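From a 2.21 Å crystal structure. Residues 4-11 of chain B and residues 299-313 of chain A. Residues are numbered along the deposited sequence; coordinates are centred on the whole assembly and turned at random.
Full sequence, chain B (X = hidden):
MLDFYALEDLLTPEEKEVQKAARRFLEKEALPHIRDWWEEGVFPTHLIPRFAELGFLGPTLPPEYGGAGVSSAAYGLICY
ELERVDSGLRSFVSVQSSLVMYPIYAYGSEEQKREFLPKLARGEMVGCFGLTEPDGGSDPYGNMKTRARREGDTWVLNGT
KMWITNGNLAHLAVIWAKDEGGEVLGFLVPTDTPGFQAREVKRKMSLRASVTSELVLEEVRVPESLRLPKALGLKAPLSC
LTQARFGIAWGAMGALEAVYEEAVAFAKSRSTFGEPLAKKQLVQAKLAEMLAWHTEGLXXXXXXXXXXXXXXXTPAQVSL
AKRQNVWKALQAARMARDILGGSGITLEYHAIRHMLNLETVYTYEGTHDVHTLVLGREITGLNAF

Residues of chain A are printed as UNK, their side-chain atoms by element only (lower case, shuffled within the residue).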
# COMPACT_ATOMS: atom_id res chain seq x y z
N PHE B 4 -7.58 23.12 4.08
CA PHE B 4 -6.56 23.13 5.10
C PHE B 4 -5.33 24.01 4.71
O PHE B 4 -4.64 24.50 5.60
CB PHE B 4 -6.19 21.67 5.43
CG PHE B 4 -5.19 21.50 6.56
CD1 PHE B 4 -5.46 21.92 7.86
CD2 PHE B 4 -4.00 20.84 6.32
CE1 PHE B 4 -4.52 21.69 8.88
CE2 PHE B 4 -3.08 20.61 7.33
CZ PHE B 4 -3.35 21.04 8.60
N TYR B 5 -5.03 24.22 3.41
CA TYR B 5 -3.88 25.08 3.07
C TYR B 5 -4.31 26.46 2.59
O TYR B 5 -3.55 27.15 1.93
CB TYR B 5 -3.00 24.44 1.99
CG TYR B 5 -1.84 23.68 2.55
CD1 TYR B 5 -1.88 23.15 3.85
CD2 TYR B 5 -0.72 23.40 1.76
CE1 TYR B 5 -0.84 22.36 4.34
CE2 TYR B 5 0.33 22.60 2.25
CZ TYR B 5 0.25 22.08 3.53
OH TYR B 5 1.24 21.26 4.01
N ALA B 6 -5.55 26.83 2.91
CA ALA B 6 -6.12 28.13 2.54
C ALA B 6 -5.91 28.53 1.09
O ALA B 6 -5.43 29.63 0.81
CB ALA B 6 -5.57 29.21 3.46
N LEU B 7 -6.27 27.65 0.17
CA LEU B 7 -6.11 27.93 -1.25
C LEU B 7 -7.15 28.94 -1.72
O LEU B 7 -6.97 29.60 -2.75
CB LEU B 7 -6.16 26.62 -2.06
CG LEU B 7 -4.84 25.82 -2.11
CD1 LEU B 7 -3.89 26.46 -3.10
CD2 LEU B 7 -4.17 25.75 -0.73
N GLU B 8 -8.21 29.09 -0.95
CA GLU B 8 -9.26 30.04 -1.29
C GLU B 8 -8.65 31.43 -1.36
O GLU B 8 -9.22 32.35 -1.94
CB GLU B 8 -10.38 30.00 -0.25
CG GLU B 8 -11.36 28.85 -0.47
CD GLU B 8 -12.32 28.69 0.68
OE1 GLU B 8 -11.83 28.59 1.83
OE2 GLU B 8 -13.55 28.66 0.44
N ASP B 9 -7.47 31.56 -0.77
CA ASP B 9 -6.73 32.81 -0.77
C ASP B 9 -6.16 33.07 -2.15
O ASP B 9 -5.82 34.19 -2.49
CB ASP B 9 -5.57 32.74 0.22
CG ASP B 9 -5.98 33.03 1.64
OD1 ASP B 9 -7.18 33.27 1.87
OD2 ASP B 9 -5.09 33.02 2.53
N LEU B 10 -6.02 32.01 -2.93
CA LEU B 10 -5.46 32.14 -4.26
C LEU B 10 -6.54 32.34 -5.31
O LEU B 10 -6.26 32.36 -6.51
CB LEU B 10 -4.65 30.89 -4.58
CG LEU B 10 -3.59 30.52 -3.53
CD1 LEU B 10 -2.92 29.23 -3.95
CD2 LEU B 10 -2.56 31.62 -3.42
N LEU B 11 -7.78 32.50 -4.85
CA LEU B 11 -8.92 32.67 -5.73
C LEU B 11 -9.44 34.10 -5.84
O LEU B 11 -9.42 34.86 -4.87
CB LEU B 11 -10.05 31.76 -5.27
CG LEU B 11 -9.69 30.27 -5.23
CD1 LEU B 11 -10.83 29.50 -4.61
CD2 LEU B 11 -9.41 29.76 -6.63
N UNK A 299 4.41 21.65 -4.28
CA UNK A 299 3.26 22.50 -4.07
C UNK A 299 3.01 22.71 -2.58
O UNK A 299 2.74 23.83 -2.16
c UNK A 299 1.49 23.74 -6.39
c UNK A 299 2.03 21.90 -4.75
c UNK A 299 1.82 22.26 -6.23
c UNK A 299 0.69 21.44 -6.76
N UNK A 300 3.08 21.65 -1.79
CA UNK A 300 2.87 21.78 -0.35
C UNK A 300 3.91 22.74 0.22
O UNK A 300 3.57 23.67 0.96
c UNK A 300 1.95 19.33 0.19
c UNK A 300 0.58 19.90 0.52
c UNK A 300 3.02 20.41 0.37
c UNK A 300 2.26 18.15 1.10
N UNK A 301 5.16 22.50 -0.15
CA UNK A 301 6.31 23.28 0.30
C UNK A 301 6.18 24.74 -0.09
O UNK A 301 6.44 25.63 0.72
c UNK A 301 7.58 22.70 -0.28
N UNK A 302 5.81 24.97 -1.34
CA UNK A 302 5.63 26.32 -1.85
C UNK A 302 4.51 27.02 -1.08
O UNK A 302 4.69 28.14 -0.63
c UNK A 302 0.82 29.15 -4.20
c UNK A 302 5.28 26.28 -3.34
c UNK A 302 3.18 29.24 -4.28
c UNK A 302 4.68 27.57 -3.84
n UNK A 302 4.46 29.72 -4.44
c UNK A 302 3.29 27.89 -3.90
c UNK A 302 1.95 29.89 -4.43
c UNK A 302 2.11 27.15 -3.68
c UNK A 302 5.35 28.71 -4.18
c UNK A 302 0.88 27.80 -3.83
N UNK A 303 3.36 26.36 -0.95
CA UNK A 303 2.21 26.94 -0.26
C UNK A 303 2.53 27.34 1.17
O UNK A 303 2.11 28.39 1.65
n UNK A 303 -0.97 30.50 0.19
c UNK A 303 -0.20 26.42 0.48
n UNK A 303 -1.68 28.38 0.66
c UNK A 303 -0.54 27.79 -0.00
n UNK A 303 -2.94 30.19 1.33
c UNK A 303 1.04 25.94 -0.26
c UNK A 303 -1.87 29.69 0.74
N UNK A 304 3.27 26.47 1.85
CA UNK A 304 3.66 26.67 3.22
C UNK A 304 4.64 27.82 3.34
O UNK A 304 4.65 28.53 4.33
c UNK A 304 4.41 23.50 5.36
c UNK A 304 2.21 24.56 4.86
c UNK A 304 4.29 25.38 3.74
c UNK A 304 3.71 24.79 5.03
N UNK A 305 5.49 28.00 2.33
CA UNK A 305 6.48 29.07 2.33
C UNK A 305 5.79 30.42 2.30
O UNK A 305 6.19 31.34 3.00
c UNK A 305 7.43 28.94 1.14
N UNK A 306 4.75 30.54 1.48
CA UNK A 306 4.02 31.80 1.39
C UNK A 306 3.25 32.05 2.68
O UNK A 306 3.32 33.14 3.24
n UNK A 306 7.54 33.48 -2.09
c UNK A 306 6.75 32.96 -3.02
c UNK A 306 4.90 32.68 -1.38
c UNK A 306 3.08 31.80 0.18
n UNK A 306 5.51 32.57 -2.71
n UNK A 306 7.21 32.81 -4.25
c UNK A 306 3.79 31.64 -1.16
N UNK A 307 2.53 31.04 3.16
CA UNK A 307 1.79 31.20 4.41
C UNK A 307 2.75 31.63 5.52
O UNK A 307 2.42 32.47 6.36
c UNK A 307 -0.52 28.03 4.47
c UNK A 307 -1.28 30.41 4.39
c UNK A 307 -0.15 29.45 4.07
c UNK A 307 1.11 29.88 4.81
N UNK A 308 3.95 31.07 5.51
CA UNK A 308 4.93 31.37 6.53
C UNK A 308 5.33 32.84 6.57
O UNK A 308 5.36 33.45 7.64
n UNK A 308 10.60 29.28 8.28
c UNK A 308 8.34 29.73 7.32
c UNK A 308 9.29 29.93 8.49
c UNK A 308 6.17 30.50 6.34
c UNK A 308 7.09 30.55 7.52
N UNK A 309 5.63 33.41 5.42
CA UNK A 309 6.02 34.81 5.37
C UNK A 309 4.87 35.76 5.66
O UNK A 309 5.11 36.89 6.07
o UNK A 309 8.74 34.52 4.91
c UNK A 309 8.04 34.56 3.89
o UNK A 309 8.43 34.15 2.77
c UNK A 309 6.65 35.15 4.03
N UNK A 310 3.63 35.33 5.44
CA UNK A 310 2.49 36.20 5.71
C UNK A 310 1.95 35.99 7.12
O UNK A 310 0.90 36.51 7.50
c UNK A 310 0.84 34.62 4.44
c UNK A 310 1.40 36.02 4.64
o UNK A 310 -0.73 33.67 2.91
o UNK A 310 0.85 34.93 2.05
c UNK A 310 0.28 34.40 3.03
N UNK A 311 2.71 35.23 7.91
CA UNK A 311 2.36 34.95 9.29
C UNK A 311 1.13 34.10 9.52
O UNK A 311 0.53 34.18 10.59
N UNK A 312 0.77 33.26 8.56
CA UNK A 312 -0.41 32.40 8.71
C UNK A 312 -0.11 30.93 8.77
O UNK A 312 -1.02 30.09 8.66
n UNK A 312 -3.87 35.43 4.76
c UNK A 312 -1.72 34.06 7.47
c UNK A 312 -2.63 34.85 5.34
c UNK A 312 -1.36 32.64 7.56
c UNK A 312 -2.97 34.21 6.66
N UNK A 313 1.17 30.58 8.90
CA UNK A 313 1.53 29.18 8.95
C UNK A 313 1.29 28.58 10.34
O UNK A 313 1.70 29.16 11.33
c UNK A 313 3.51 27.61 8.58
c UNK A 313 2.99 29.04 8.57
c UNK A 313 2.69 26.75 7.61
c UNK A 313 4.96 27.61 8.20
O HOH W 1 -2.35 33.38 0.93

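Position 299, on a helix that begins earlier in the chain, carries four carbons forked at the second and touches nothing on chain B; it is Leu299(A). Position 300 has the same forked four-carbon side chain, but one terminal carbon lies 3.2 Å from CE2 of Tyr5(B). This is Leu300(A), and the carbon is CD2. A single carbon at position 301, pointing away from chain B, defines Ala301(A).

Position 302 bears one carbon and then fused five- and six-membered rings holding eight carbons and one nitrogen, which can only be Trp302(A). CD1 of Leu10(B) meets the edge of this ring system, 3.7 Å from CH2 of Trp302(A).

At position 303, three carbons and a nitrogen lead to a carbon with two more nitrogens, and the group reaches the backbone of chain B: this is Arg303(A). Its NE donates a nearly straight hydrogen bond of 2.6 Å to O of Tyr5(B), and its NH2 adds a weak one of 3.2 Å to the same oxygen. NH2 of Arg303(A) also lies 2.6 Å from O of Ala6(B).

Position 304 has four carbons forked at the second, one of them over a face of the Tyr5(B) ring. It is Leu304(A), whose CD1 makes a CH-pi contact 3.9 Å from the centroid of that ring. Position 305, one carbon without a contact, is Ala305(A). Position 306 repeats the three-carbon, guanidinium-ended pattern but does not reach chain B, and is Arg306(A). Position 307 is another forked four-carbon chain, with a terminal carbon 4.1 Å from O of Tyr5(B): Leu307(A).

Four carbons in a row ending in nitrogen, remote from chain B, make position 308 Lys308(A). Position 309, two carbons with two oxygens on the second, is Asp309(A). Position 310 has three carbons, the third carrying two oxygens, one of which is 4.4 Å from OD2 of Asp9(B); it is Glu310(A), the first residue to leave helical geometry. Position 311 has no side chain and a positive phi, as suits Gly311(A). Position 312, four carbons ending in nitrogen, is Lys312(A), its NZ forming a 3.5 Å salt bridge with OD2 of Asp9(B). Position 313, a forked four-carbon chain without a contact, is Leu313(A).

The contact centres on Arg303(A), which binds the backbone of chain B while Leu300(A) and Leu304(A) pack against Tyr5(B). At the exposed margin, water 1 donates to both Asp9(B) OD2 and Glu310(A) OE1, bridging two like charges.

Chain A, residues 299-313: LLAWRLARLKDEGKL
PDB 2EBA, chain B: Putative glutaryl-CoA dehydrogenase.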